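Local coordinates for protein antigen 43 (PDB 4KH3) that mediates bacterial clumping by self-association in a Velcro-like manner and is linked to biofilm formation, as an autotransporter adhesin of uropathogenic Escherichia coli, at residues F26-A31 against W54-G59. Residues are numbered along the deposited sequence; the frame is centred on the assembly and turned at random.
Sequences FVSGTA and WIKAGG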
loop_
_atom_site.group_PDB
_atom_site.type_symbol
_atom_site.label_atom_id
_atom_site.label_comp_id
_atom_site.label_asym_id
_atom_site.label_seq_id
_atom_site.Cartn_x
_atom_site.Cartn_y
_atom_site.Cartn_z
ATOM N N PHE A 26 -6.097 -44.203 -25.557
ATOM C CA PHE A 26 -5.498 -43.397 -26.609
ATOM C C PHE A 26 -6.590 -42.917 -27.554
ATOM O O PHE A 26 -7.202 -43.709 -28.276
ATOM C CB PHE A 26 -4.443 -44.196 -27.377
ATOM C CG PHE A 26 -3.339 -44.729 -26.517
ATOM C CD1 PHE A 26 -2.304 -43.901 -26.097
ATOM C CD2 PHE A 26 -3.315 -46.073 -26.146
ATOM C CE1 PHE A 26 -1.260 -44.394 -25.305
ATOM C CE2 PHE A 26 -2.282 -46.582 -25.355
ATOM C CZ PHE A 26 -1.252 -45.740 -24.934
ATOM N N VAL A 27 -6.842 -41.614 -27.545
ATOM C CA VAL A 27 -7.986 -41.077 -28.265
ATOM C C VAL A 27 -7.548 -40.352 -29.517
ATOM O O VAL A 27 -6.861 -39.330 -29.448
ATOM C CB VAL A 27 -8.789 -40.109 -27.397
ATOM C CG1 VAL A 27 -10.078 -39.727 -28.095
ATOM C CG2 VAL A 27 -9.059 -40.725 -26.037
ATOM N N SER A 28 -7.941 -40.901 -30.661
ATOM C CA SER A 28 -7.724 -40.246 -31.932
ATOM C C SER A 28 -9.073 -39.776 -32.460
ATOM O O SER A 28 -9.151 -38.946 -33.368
ATOM C CB SER A 28 -7.045 -41.198 -32.920
ATOM O OG SER A 28 -5.669 -41.337 -32.616
ATOM N N GLY A 29 -10.136 -40.325 -31.893
ATOM C CA GLY A 29 -11.477 -39.864 -32.197
ATOM C C GLY A 29 -11.969 -39.003 -31.054
ATOM O O GLY A 29 -11.259 -38.103 -30.600
ATOM N N THR A 30 -13.182 -39.274 -30.586
ATOM C CA THR A 30 -13.741 -38.518 -29.484
ATOM C C THR A 30 -14.061 -39.421 -28.305
ATOM O O THR A 30 -14.716 -40.452 -28.456
ATOM C CB THR A 30 -15.014 -37.760 -29.904
ATOM O OG1 THR A 30 -14.671 -36.755 -30.856
ATOM C CG2 THR A 30 -15.654 -37.089 -28.708
ATOM N N ALA A 31 -13.574 -39.027 -27.135
ATOM C CA ALA A 31 -13.923 -39.666 -25.884
ATOM C C ALA A 31 -14.696 -38.668 -25.028
ATOM O O ALA A 31 -14.191 -37.593 -24.703
ATOM C CB ALA A 31 -12.668 -40.139 -25.159
ATOM N N TRP A 54 -4.920 -40.152 -23.169
ATOM C CA TRP A 54 -4.021 -39.470 -24.092
ATOM C C TRP A 54 -4.851 -38.982 -25.259
ATOM O O TRP A 54 -5.360 -39.783 -26.046
ATOM C CB TRP A 54 -2.919 -40.428 -24.585
ATOM C CG TRP A 54 -2.159 -41.076 -23.462
ATOM C CD1 TRP A 54 -2.584 -42.113 -22.678
ATOM C CD2 TRP A 54 -0.857 -40.717 -22.977
ATOM N NE1 TRP A 54 -1.628 -42.424 -21.739
ATOM C CE2 TRP A 54 -0.557 -41.583 -21.900
ATOM C CE3 TRP A 54 0.086 -39.751 -23.347
ATOM C CZ2 TRP A 54 0.643 -41.512 -21.190
ATOM C CZ3 TRP A 54 1.286 -39.680 -22.639
ATOM C CH2 TRP A 54 1.552 -40.560 -21.576
ATOM N N ILE A 55 -5.027 -37.671 -25.358
ATOM C CA ILE A 55 -5.760 -37.122 -26.484
ATOM C C ILE A 55 -4.713 -36.836 -27.531
ATOM O O ILE A 55 -3.881 -35.950 -27.357
ATOM C CB ILE A 55 -6.501 -35.816 -26.136
ATOM C CG1 ILE A 55 -7.285 -35.964 -24.826
ATOM C CG2 ILE A 55 -7.421 -35.425 -27.268
ATOM C CD1 ILE A 55 -8.373 -37.037 -24.860
ATOM N N LYS A 56 -4.737 -37.603 -28.611
ATOM C CA LYS A 56 -3.695 -37.496 -29.619
ATOM C C LYS A 56 -4.057 -36.497 -30.704
ATOM O O LYS A 56 -5.179 -35.978 -30.742
ATOM C CB LYS A 56 -3.412 -38.870 -30.232
ATOM C CG LYS A 56 -3.178 -39.953 -29.183
ATOM C CD LYS A 56 -2.797 -41.281 -29.813
ATOM C CE LYS A 56 -1.428 -41.191 -30.481
ATOM N NZ LYS A 56 -0.374 -40.681 -29.536
ATOM N N ALA A 57 -3.097 -36.242 -31.587
ATOM C CA ALA A 57 -3.299 -35.346 -32.717
ATOM C C ALA A 57 -4.622 -35.635 -33.445
ATOM O O ALA A 57 -4.874 -36.752 -33.912
ATOM C CB ALA A 57 -2.108 -35.442 -33.675
ATOM N N GLY A 58 -5.481 -34.631 -33.513
ATOM C CA GLY A 58 -6.760 -34.780 -34.181
ATOM C C GLY A 58 -7.851 -35.354 -33.292
ATOM O O GLY A 58 -9.011 -35.410 -33.689
ATOM N N GLY A 59 -7.482 -35.789 -32.088
ATOM C CA GLY A 59 -8.450 -36.349 -31.166
ATOM C C GLY A 59 -9.071 -35.300 -30.267
ATOM O O GLY A 59 -8.541 -34.196 -30.124
HETATM O O HOH W 1 -7.181 -38.097 -34.872
#
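F26 and W54 stack on one face of two paired parallel strands. The phenyl ring and the five-membered ring of the indole form an offset stack, centroids 4.9 Å apart and planes at 28°. F26 CE1 lies over the indole face, 3.7 Å from W54 CD1. In-register pairing puts both residues on one face, and matching first torsions (CG anti to the carbonyl carbon, chi1 -58° and -54°) send the rings the same way. W54 NE1 makes a hydrogen bond to N24 OD1, which probably helps fix the indole's rotation.

Two backbone hydrogen bonds join the strands. V27 N donates to W54 O at 2.8 Å, nearly straight, and K56 N donates to V27 O at 2.9 Å. W54 and K56 flank I55, the bridge partner of V27.

On the other face V27 CG2 packs beside I55 CD1, at 3.9 Å. This pair is buried inside the coil.

At the corner, K56 to G59 make a type II turn. G59 CA gives CA-H...O contacts to S28 O (3.5 Å) and G29 O (3.4 Å). One water donates to both S28 O and A57 O.

This is one step between successive coils of a right-handed parallel beta-helix. Here an aliphatic pair faces inward and an aromatic pair outward, main-chain bonds set the stacking, and G59, lacking a side chain, lets the turn approach S28 and G29.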